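Local coordinates for Tetur07g02040 (Tetranychus urticae, PDB 6BDJ), which probably cleaves catechol-type aromatic rings between their two hydroxyl-bearing carbons, as an intradiol dioxygenase that uses a bound ferric iron and molecular oxygen, at residues 42-56 and 86-99. Numbering follows the deposited sequence.
Sequences EGPYFIEEDIIRSNI and YIWQPDYSGIYSGF. With FE (Fe (III) ion), chain C.
Y86 offers one ring face to F46, whose CE1-CZ edge stands over it in a T-shaped pair, planes at 82°, with F46 CE1 3.8 Å from Y86 CD2. I87 leaves on the other side of the strand and meets I56, I87 CD1 to I56 CD1 at 3.6 Å. W88 takes the edge of F46 on its six-membered ring, F46 CD1 lying 3.6 Å from W88 CZ3; with CG anti to the backbone N (chi1 -176°), the F46 ring is swung to where its CD1-CE1-CZ rim reaches both W88 and Y86. In the indole plane, NE1 of W88 donates to a water at 3.1 Å; this water also accepts from Y45 N and donates to E42 O. A leucine in place of W88 would probably leave this water without its indole donor and the F46 edge without a face to rest on. Y96, which binds the ferric iron through OH at 1.9 Å alongside H147 and H149, is covered on one face by Y45, Y45 CD2 to Y96 CD2 3.4 Å. F99 meets another part of the Y45 ring: CD1 of Y45 sits over the centre of the F99 ring, while I47 CD1 packs 3.9 Å from F99 CE2. The irregular segment 42-56, in the loop before strand 64-73, packs against strand 84-88 and the loop after it; R120 and R151, from that strand's antiparallel neighbours 120-124 and 148-154, both touch W88.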
ATOM      1  N   GLU A  42       4.005  -1.046   9.755  1.00 51.03           N
ATOM      2  CA  GLU A  42       2.709  -1.540   9.292  1.00 49.70           C
ATOM      3  C   GLU A  42       1.572  -0.568   9.555  1.00 49.59           C
ATOM      4  O   GLU A  42       0.565  -0.547   8.823  1.00 48.02           O
ATOM      5  CB  GLU A  42       2.404  -2.827  10.037  1.00 50.58           C
ATOM      6  CG  GLU A  42       1.195  -3.577   9.552  1.00 49.61           C
ATOM      7  CD  GLU A  42       1.163  -4.954  10.169  1.00 52.18           C
ATOM      8  OE1 GLU A  42       0.654  -5.094  11.322  1.00 53.75           O
ATOM      9  OE2 GLU A  42       1.677  -5.886   9.499  1.00 53.41           O
ATOM     10  N   GLY A  43       1.724   0.199  10.631  1.00 48.09           N
ATOM     11  CA  GLY A  43       0.617   0.928  11.218  1.00 47.76           C
ATOM     12  C   GLY A  43      -0.401  -0.023  11.826  1.00 47.42           C
ATOM     13  O   GLY A  43      -0.187  -1.234  11.839  1.00 46.05           O
ATOM     14  N   PRO A  44      -1.515   0.520  12.320  1.00 46.99           N
ATOM     15  CA  PRO A  44      -2.479  -0.241  13.113  1.00 48.83           C
ATOM     16  C   PRO A  44      -3.590  -0.965  12.378  1.00 47.42           C
ATOM     17  O   PRO A  44      -4.377  -1.650  13.022  1.00 48.72           O
ATOM     18  CB  PRO A  44      -3.107   0.837  14.022  1.00 51.55           C
ATOM     19  CG  PRO A  44      -2.707   2.171  13.450  1.00 51.37           C
ATOM     20  CD  PRO A  44      -1.907   1.932  12.208  1.00 49.34           C
ATOM     21  N   TYR A  45      -3.687  -0.817  11.061  1.00 45.54           N
ATOM     22  CA  TYR A  45      -4.886  -1.273  10.360  1.00 45.03           C
ATOM     23  C   TYR A  45      -4.745  -2.475   9.450  1.00 46.07           C
ATOM     24  O   TYR A  45      -5.655  -2.731   8.632  1.00 43.88           O
ATOM     25  CB  TYR A  45      -5.531  -0.105   9.618  1.00 45.55           C
ATOM     26  CG  TYR A  45      -5.801   1.092  10.520  1.00 48.07           C
ATOM     27  CD1 TYR A  45      -6.471   0.948  11.737  1.00 49.99           C
ATOM     28  CD2 TYR A  45      -5.358   2.356  10.168  1.00 52.05           C
ATOM     29  CE1 TYR A  45      -6.735   2.039  12.546  1.00 54.73           C
ATOM     30  CE2 TYR A  45      -5.602   3.470  10.979  1.00 55.05           C
ATOM     31  CZ  TYR A  45      -6.297   3.306  12.164  1.00 56.56           C
ATOM     32  OH  TYR A  45      -6.533   4.402  12.953  1.00 59.75           O
ATOM     33  N   PHE A  46      -3.682  -3.269   9.623  1.00 44.62           N
ATOM     34  CA  PHE A  46      -3.593  -4.528   8.881  1.00 43.08           C
ATOM     35  C   PHE A  46      -4.647  -5.477   9.385  1.00 43.80           C
ATOM     36  O   PHE A  46      -4.916  -5.544  10.602  1.00 43.21           O
ATOM     37  CB  PHE A  46      -2.223  -5.194   8.975  1.00 44.14           C
ATOM     38  CG  PHE A  46      -2.096  -6.441   8.138  1.00 44.49           C
ATOM     39  CD1 PHE A  46      -2.336  -6.411   6.761  1.00 43.66           C
ATOM     40  CD2 PHE A  46      -1.765  -7.665   8.722  1.00 45.18           C
ATOM     41  CE1 PHE A  46      -2.247  -7.567   5.999  1.00 43.22           C
ATOM     42  CE2 PHE A  46      -1.658  -8.805   7.968  1.00 44.66           C
ATOM     43  CZ  PHE A  46      -1.900  -8.773   6.608  1.00 44.10           C
ATOM     44  N   ILE A  47      -5.258  -6.203   8.438  1.00 42.44           N
ATOM     45  CA  ILE A  47      -6.222  -7.253   8.745  1.00 43.96           C
ATOM     46  C   ILE A  47      -5.764  -8.472   7.982  1.00 43.95           C
ATOM     47  O   ILE A  47      -5.759  -8.501   6.752  1.00 40.86           O
ATOM     48  CB  ILE A  47      -7.659  -6.891   8.347  1.00 43.45           C
ATOM     49  CG1 ILE A  47      -8.144  -5.702   9.167  1.00 45.04           C
ATOM     50  CG2 ILE A  47      -8.603  -8.068   8.626  1.00 43.79           C
ATOM     51  CD1 ILE A  47      -9.536  -5.186   8.782  1.00 46.07           C
ATOM     52  N   GLU A  48      -5.373  -9.477   8.743  1.00 46.35           N
ATOM     53  CA  GLU A  48      -4.739 -10.647   8.187  1.00 47.42           C
ATOM     54  C   GLU A  48      -5.805 -11.626   7.707  1.00 47.35           C
ATOM     55  O   GLU A  48      -6.230 -12.514   8.435  1.00 50.81           O
ATOM     56  CB  GLU A  48      -3.798 -11.289   9.197  1.00 49.22           C
ATOM     57  CG  GLU A  48      -2.918 -12.322   8.515  1.00 53.91           C
ATOM     58  CD  GLU A  48      -1.785 -12.880   9.377  1.00 57.61           C
ATOM     59  OE1 GLU A  48      -1.606 -12.474  10.552  1.00 59.35           O
ATOM     60  OE2 GLU A  48      -1.067 -13.736   8.828  1.00 59.52           O
ATOM     61  N   GLU A  49      -6.238 -11.426   6.475  1.00 46.24           N
ATOM     62  CA  GLU A  49      -7.275 -12.233   5.827  1.00 46.92           C
ATOM     63  C   GLU A  49      -6.923 -12.403   4.371  1.00 44.85           C
ATOM     64  O   GLU A  49      -6.516 -11.456   3.723  1.00 43.75           O
ATOM     65  CB  GLU A  49      -8.647 -11.549   5.939  1.00 47.77           C
ATOM     66  CG  GLU A  49      -9.304 -11.644   7.328  1.00 50.15           C
ATOM     67  CD  GLU A  49     -10.569 -10.794   7.436  1.00 50.93           C
ATOM     68  OE1 GLU A  49     -10.937 -10.137   6.433  1.00 50.42           O
ATOM     69  OE2 GLU A  49     -11.179 -10.730   8.534  1.00 52.54           O
ATOM     70  N   ASP A  50      -7.118 -13.623   3.868  1.00 46.42           N
ATOM     71  CA  ASP A  50      -7.023 -13.923   2.450  1.00 46.65           C
ATOM     72  C   ASP A  50      -8.304 -13.392   1.787  1.00 45.01           C
ATOM     73  O   ASP A  50      -9.380 -13.980   1.912  1.00 43.85           O
ATOM     74  CB  ASP A  50      -6.899 -15.438   2.207  1.00 49.12           C
ATOM     75  CG  ASP A  50      -5.501 -15.999   2.576  1.00 53.09           C
ATOM     76  OD1 ASP A  50      -4.659 -15.256   3.133  1.00 50.52           O
ATOM     77  OD2 ASP A  50      -5.249 -17.202   2.327  1.00 57.85           O
ATOM     78  N   ILE A  51      -8.149 -12.261   1.108  1.00 43.87           N
ATOM     79  CA  ILE A  51      -9.156 -11.700   0.249  1.00 43.28           C
ATOM     80  C   ILE A  51      -8.475 -11.561  -1.090  1.00 43.62           C
ATOM     81  O   ILE A  51      -7.966 -10.496  -1.453  1.00 43.64           O
ATOM     82  CB  ILE A  51      -9.669 -10.364   0.773  1.00 42.03           C
ATOM     83  CG1 ILE A  51     -10.167 -10.545   2.207  1.00 42.89           C
ATOM     84  CG2 ILE A  51     -10.826  -9.878  -0.111  1.00 42.07           C
ATOM     85  CD1 ILE A  51     -10.496  -9.236   2.913  1.00 42.81           C
ATOM     86  N   ILE A  52      -8.428 -12.675  -1.796  1.00 43.18           N
ATOM     87  CA  ILE A  52      -7.585 -12.803  -2.944  1.00 45.48           C
ATOM     88  C   ILE A  52      -8.361 -12.373  -4.158  1.00 46.01           C
ATOM     89  O   ILE A  52      -9.185 -13.120  -4.662  1.00 45.97           O
ATOM     90  CB  ILE A  52      -7.038 -14.222  -3.103  1.00 46.82           C
ATOM     91  CG1 ILE A  52      -6.334 -14.670  -1.814  1.00 48.35           C
ATOM     92  CG2 ILE A  52      -6.071 -14.292  -4.303  1.00 48.42           C
ATOM     93  CD1 ILE A  52      -6.063 -16.170  -1.740  1.00 51.13           C
ATOM     94  N   ARG A  53      -8.070 -11.160  -4.613  1.00 47.12           N
ATOM     95  CA  ARG A  53      -8.777 -10.533  -5.729  1.00 47.76           C
ATOM     96  C   ARG A  53      -7.944  -9.395  -6.246  1.00 50.06           C
ATOM     97  O   ARG A  53      -7.177  -8.774  -5.480  1.00 47.13           O
ATOM     98  CB  ARG A  53     -10.101  -9.928  -5.251  1.00 45.98           C
ATOM     99  CG  ARG A  53      -9.920  -8.778  -4.271  1.00 43.92           C
ATOM    100  CD  ARG A  53     -11.202  -8.352  -3.648  1.00 44.67           C
ATOM    101  NE  ARG A  53     -11.017  -7.508  -2.462  1.00 45.12           N
ATOM    102  CZ  ARG A  53     -12.014  -6.872  -1.855  1.00 42.68           C
ATOM    103  NH1 ARG A  53     -13.254  -6.993  -2.331  1.00 42.61           N
ATOM    104  NH2 ARG A  53     -11.795  -6.159  -0.760  1.00 42.81           N
ATOM    105  N   SER A  54      -8.136  -9.072  -7.511  1.00 52.44           N
ATOM    106  CA  SER A  54      -7.455  -7.955  -8.103  1.00 55.45           C
ATOM    107  C   SER A  54      -8.180  -6.635  -7.875  1.00 53.44           C
ATOM    108  O   SER A  54      -7.537  -5.623  -7.613  1.00 56.15           O
ATOM    109  CB  SER A  54      -7.292  -8.153  -9.599  1.00 60.12           C
ATOM    110  OG  SER A  54      -6.405  -7.147 -10.075  1.00 67.18           O
ATOM    111  N   ASN A  55      -9.497  -6.614  -8.023  1.00 52.22           N
ATOM    112  CA  ASN A  55     -10.251  -5.369  -7.836  1.00 49.93           C
ATOM    113  C   ASN A  55     -10.733  -5.263  -6.393  1.00 46.88           C
ATOM    114  O   ASN A  55     -11.505  -6.083  -5.935  1.00 44.66           O
ATOM    115  CB  ASN A  55     -11.417  -5.265  -8.827  1.00 52.14           C
ATOM    116  CG  ASN A  55     -12.124  -3.920  -8.740  1.00 51.81           C
ATOM    117  OD1 ASN A  55     -12.747  -3.589  -7.730  1.00 52.01           O
ATOM    118  ND2 ASN A  55     -12.004  -3.125  -9.797  1.00 51.90           N
ATOM    119  N   ILE A  56     -10.273  -4.236  -5.686  1.00 46.76           N
ATOM    120  CA  ILE A  56     -10.501  -4.061  -4.249  1.00 45.27           C
ATOM    121  C   ILE A  56     -11.388  -2.863  -3.944  1.00 46.79           C
ATOM    122  O   ILE A  56     -11.552  -2.494  -2.782  1.00 48.17           O
ATOM    123  CB  ILE A  56      -9.156  -3.924  -3.470  1.00 45.65           C
ATOM    124  CG1 ILE A  56      -8.337  -2.701  -3.917  1.00 46.75           C
ATOM    125  CG2 ILE A  56      -8.317  -5.152  -3.719  1.00 46.80           C
ATOM    126  CD1 ILE A  56      -7.045  -2.450  -3.138  1.00 45.52           C
ATOM    127  N   TYR A  86      -0.201  -8.450   0.149  1.00 40.54           N
ATOM    128  CA  TYR A  86      -1.344  -7.743   0.647  1.00 39.83           C
ATOM    129  C   TYR A  86      -1.193  -6.248   0.469  1.00 40.81           C
ATOM    130  O   TYR A  86      -0.145  -5.698   0.760  1.00 41.25           O
ATOM    131  CB  TYR A  86      -1.488  -7.964   2.139  1.00 39.81           C
ATOM    132  CG  TYR A  86      -1.669  -9.379   2.611  1.00 41.62           C
ATOM    133  CD1 TYR A  86      -0.588 -10.262   2.629  1.00 45.17           C
ATOM    134  CD2 TYR A  86      -2.905  -9.843   3.083  1.00 41.61           C
ATOM    135  CE1 TYR A  86      -0.720 -11.555   3.093  1.00 46.93           C
ATOM    136  CE2 TYR A  86      -3.049 -11.155   3.546  1.00 43.59           C
ATOM    137  CZ  TYR A  86      -1.938 -11.998   3.555  1.00 46.64           C
ATOM    138  OH  TYR A  86      -1.998 -13.287   4.034  1.00 50.42           O
ATOM    139  N   ILE A  87      -2.240  -5.565   0.036  1.00 40.62           N
ATOM    140  CA  ILE A  87      -2.307  -4.115   0.184  1.00 41.52           C
ATOM    141  C   ILE A  87      -3.539  -3.706   0.948  1.00 40.89           C
ATOM    142  O   ILE A  87      -4.531  -4.431   1.008  1.00 42.53           O
ATOM    143  CB  ILE A  87      -2.217  -3.368  -1.155  1.00 43.41           C
ATOM    144  CG1 ILE A  87      -3.385  -3.711  -2.087  1.00 43.61           C
ATOM    145  CG2 ILE A  87      -0.923  -3.758  -1.870  1.00 45.43           C
ATOM    146  CD1 ILE A  87      -3.419  -2.781  -3.290  1.00 45.43           C
ATOM    147  N   TRP A  88      -3.431  -2.551   1.585  1.00 41.70           N
ATOM    148  CA  TRP A  88      -4.560  -1.905   2.207  1.00 41.13           C
ATOM    149  C   TRP A  88      -4.314  -0.424   2.261  1.00 43.58           C
ATOM    150  O   TRP A  88      -3.163   0.053   2.325  1.00 40.62           O
ATOM    151  CB  TRP A  88      -4.898  -2.480   3.598  1.00 41.21           C
ATOM    152  CG  TRP A  88      -3.853  -2.229   4.722  1.00 42.04           C
ATOM    153  CD1 TRP A  88      -3.988  -1.421   5.838  1.00 41.66           C
ATOM    154  CD2 TRP A  88      -2.586  -2.862   4.854  1.00 40.48           C
ATOM    155  NE1 TRP A  88      -2.875  -1.513   6.634  1.00 43.51           N
ATOM    156  CE2 TRP A  88      -1.988  -2.373   6.053  1.00 42.65           C
ATOM    157  CE3 TRP A  88      -1.875  -3.767   4.070  1.00 39.85           C
ATOM    158  CZ2 TRP A  88      -0.717  -2.783   6.481  1.00 42.25           C
ATOM    159  CZ3 TRP A  88      -0.613  -4.179   4.506  1.00 39.73           C
ATOM    160  CH2 TRP A  88      -0.054  -3.687   5.697  1.00 40.40           C
ATOM    161  N   GLN A  89      -5.412   0.316   2.179  1.00 42.49           N
ATOM    162  CA  GLN A  89      -5.335   1.761   2.034  1.00 44.56           C
ATOM    163  C   GLN A  89      -6.656   2.390   2.497  1.00 44.51           C
ATOM    164  O   GLN A  89      -7.696   1.744   2.514  1.00 42.30           O
ATOM    165  CB  GLN A  89      -5.065   2.115   0.581  1.00 47.27           C
ATOM    166  CG  GLN A  89      -6.239   1.817  -0.337  1.00 49.81           C
ATOM    167  CD  GLN A  89      -5.974   2.122  -1.795  1.00 51.28           C
ATOM    168  OE1 GLN A  89      -5.265   1.394  -2.474  1.00 52.03           O
ATOM    169  NE2 GLN A  89      -6.593   3.175  -2.293  1.00 54.77           N
ATOM    170  N   PRO A  90      -6.629   3.672   2.827  1.00 46.76           N
ATOM    171  CA  PRO A  90      -7.903   4.331   3.143  1.00 49.38           C
ATOM    172  C   PRO A  90      -8.657   4.814   1.927  1.00 51.61           C
ATOM    173  O   PRO A  90      -8.049   5.079   0.879  1.00 51.86           O
ATOM    174  CB  PRO A  90      -7.465   5.524   3.961  1.00 51.05           C
ATOM    175  CG  PRO A  90      -6.106   5.860   3.456  1.00 49.85           C
ATOM    176  CD  PRO A  90      -5.499   4.618   2.881  1.00 47.59           C
ATOM    177  N   ASP A  91      -9.971   4.975   2.071  1.00 54.64           N
ATOM    178  CA  ASP A  91     -10.781   5.593   1.012  1.00 56.25           C
ATOM    179  C   ASP A  91     -10.503   7.091   0.881  1.00 59.94           C
ATOM    180  O   ASP A  91      -9.717   7.648   1.654  1.00 58.42           O
ATOM    181  CB  ASP A  91     -12.282   5.249   1.168  1.00 58.04           C
ATOM    182  CG  ASP A  91     -13.022   6.092   2.186  1.00 61.00           C
ATOM    183  OD1 ASP A  91     -12.488   7.061   2.743  1.00 67.62           O
ATOM    184  OD2 ASP A  91     -14.202   5.796   2.403  1.00 67.11           O
ATOM    185  N   TYR A  92     -11.148   7.753  -0.076  1.00 62.17           N
ATOM    186  CA  TYR A  92     -10.893   9.162  -0.349  1.00 65.62           C
ATOM    187  C   TYR A  92     -10.974  10.093   0.856  1.00 67.32           C
ATOM    188  O   TYR A  92     -10.265  11.079   0.881  1.00 68.72           O
ATOM    189  CB  TYR A  92     -11.807   9.691  -1.464  1.00 71.00           C
ATOM    190  CG  TYR A  92     -13.160  10.123  -0.992  1.00 74.30           C
ATOM    191  CD1 TYR A  92     -13.375  11.430  -0.521  1.00 76.31           C
ATOM    192  CD2 TYR A  92     -14.225   9.222  -0.971  1.00 72.19           C
ATOM    193  CE1 TYR A  92     -14.614  11.829  -0.083  1.00 78.96           C
ATOM    194  CE2 TYR A  92     -15.484   9.623  -0.535  1.00 75.56           C
ATOM    195  CZ  TYR A  92     -15.660  10.924  -0.091  1.00 79.31           C
ATOM    196  OH  TYR A  92     -16.879  11.306   0.365  1.00 83.35           O
ATOM    197  N   SER A  93     -11.817   9.793   1.841  1.00 66.93           N
ATOM    198  CA  SER A  93     -11.924  10.628   3.041  1.00 70.15           C
ATOM    199  C   SER A  93     -11.099  10.128   4.223  1.00 68.85           C
ATOM    200  O   SER A  93     -11.258  10.590   5.340  1.00 70.05           O
ATOM    201  CB  SER A  93     -13.392  10.689   3.439  1.00 74.43           C
ATOM    202  OG  SER A  93     -13.814   9.424   3.872  1.00 71.87           O
ATOM    203  N   GLY A  94     -10.224   9.157   3.974  1.00 66.61           N
ATOM    204  CA  GLY A  94      -9.296   8.648   4.970  1.00 64.98           C
ATOM    205  C   GLY A  94      -9.743   7.541   5.895  1.00 64.15           C
ATOM    206  O   GLY A  94      -9.132   7.373   6.961  1.00 65.56           O
ATOM    207  N   ILE A  95     -10.795   6.811   5.509  1.00 60.94           N
ATOM    208  CA  ILE A  95     -11.342   5.737   6.326  1.00 59.35           C
ATOM    209  C   ILE A  95     -10.774   4.384   5.882  1.00 54.32           C
ATOM    210  O   ILE A  95     -10.661   4.118   4.689  1.00 54.89           O
ATOM    211  CB  ILE A  95     -12.878   5.690   6.192  1.00 60.85           C
ATOM    212  CG1 ILE A  95     -13.527   6.987   6.695  1.00 66.63           C
ATOM    213  CG2 ILE A  95     -13.460   4.521   6.959  1.00 58.34           C
ATOM    214  CD1 ILE A  95     -13.122   7.447   8.095  1.00 70.32           C
ATOM    215  N   TYR A  96     -10.396   3.568   6.859  1.00 49.71           N
ATOM    216  CA  TYR A  96      -9.968   2.206   6.628  1.00 47.07           C
ATOM    217  C   TYR A  96     -11.125   1.273   6.941  1.00 45.82           C
ATOM    218  O   TYR A  96     -11.737   1.375   8.002  1.00 44.35           O
ATOM    219  CB  TYR A  96      -8.816   1.838   7.543  1.00 47.53           C
ATOM    220  CG  TYR A  96      -7.487   2.393   7.091  1.00 47.80           C
ATOM    221  CD1 TYR A  96      -6.708   1.698   6.207  1.00 46.88           C
ATOM    222  CD2 TYR A  96      -7.041   3.630   7.539  1.00 50.09           C
ATOM    223  CE1 TYR A  96      -5.473   2.187   5.792  1.00 51.45           C
ATOM    224  CE2 TYR A  96      -5.805   4.138   7.139  1.00 53.67           C
ATOM    225  CZ  TYR A  96      -5.016   3.405   6.266  1.00 52.77           C
ATOM    226  OH  TYR A  96      -3.827   3.918   5.841  1.00 57.67           O
ATOM    227  N   SER A  97     -11.379   0.341   6.020  1.00 46.23           N
ATOM    228  CA  SER A  97     -12.383  -0.707   6.192  1.00 43.54           C
ATOM    229  C   SER A  97     -12.009  -1.571   7.374  1.00 45.41           C
ATOM    230  O   SER A  97     -10.828  -1.823   7.606  1.00 44.76           O
ATOM    231  CB  SER A  97     -12.522  -1.525   4.933  1.00 41.72           C
ATOM    232  OG  SER A  97     -11.387  -2.303   4.583  1.00 38.87           O
ATOM    233  N   GLY A  98     -13.011  -1.917   8.179  1.00 44.34           N
ATOM    234  CA  GLY A  98     -12.782  -2.554   9.452  1.00 44.59           C
ATOM    235  C   GLY A  98     -12.611  -1.621  10.636  1.00 47.89           C
ATOM    236  O   GLY A  98     -12.838  -2.028  11.781  1.00 48.17           O
ATOM    237  N   PHE A  99     -12.207  -0.385  10.369  1.00 48.46           N
ATOM    238  CA  PHE A  99     -12.024   0.639  11.401  1.00 51.98           C
ATOM    239  C   PHE A  99     -12.803   1.893  11.003  1.00 53.92           C
ATOM    240  O   PHE A  99     -12.360   3.002  11.201  1.00 52.96           O
ATOM    241  CB  PHE A  99     -10.519   0.921  11.532  1.00 50.92           C
ATOM    242  CG  PHE A  99      -9.702  -0.320  11.779  1.00 49.14           C
ATOM    243  CD1 PHE A  99      -9.511  -0.794  13.066  1.00 50.07           C
ATOM    244  CD2 PHE A  99      -9.156  -1.024  10.722  1.00 46.86           C
ATOM    245  CE1 PHE A  99      -8.785  -1.942  13.302  1.00 49.89           C
ATOM    246  CE2 PHE A  99      -8.419  -2.180  10.943  1.00 46.83           C
ATOM    247  CZ  PHE A  99      -8.238  -2.642  12.239  1.00 47.87           C
TER
HETATM  248 FE    FE C 301      -2.188   4.053   6.874  1.00 69.11          FE
HETATM  249  O   HOH W   1      -2.129   0.248   9.062  1.00 45.44           O
HETATM  250  O   HOH W   2      -2.237   3.136   8.837  1.00 52.31           O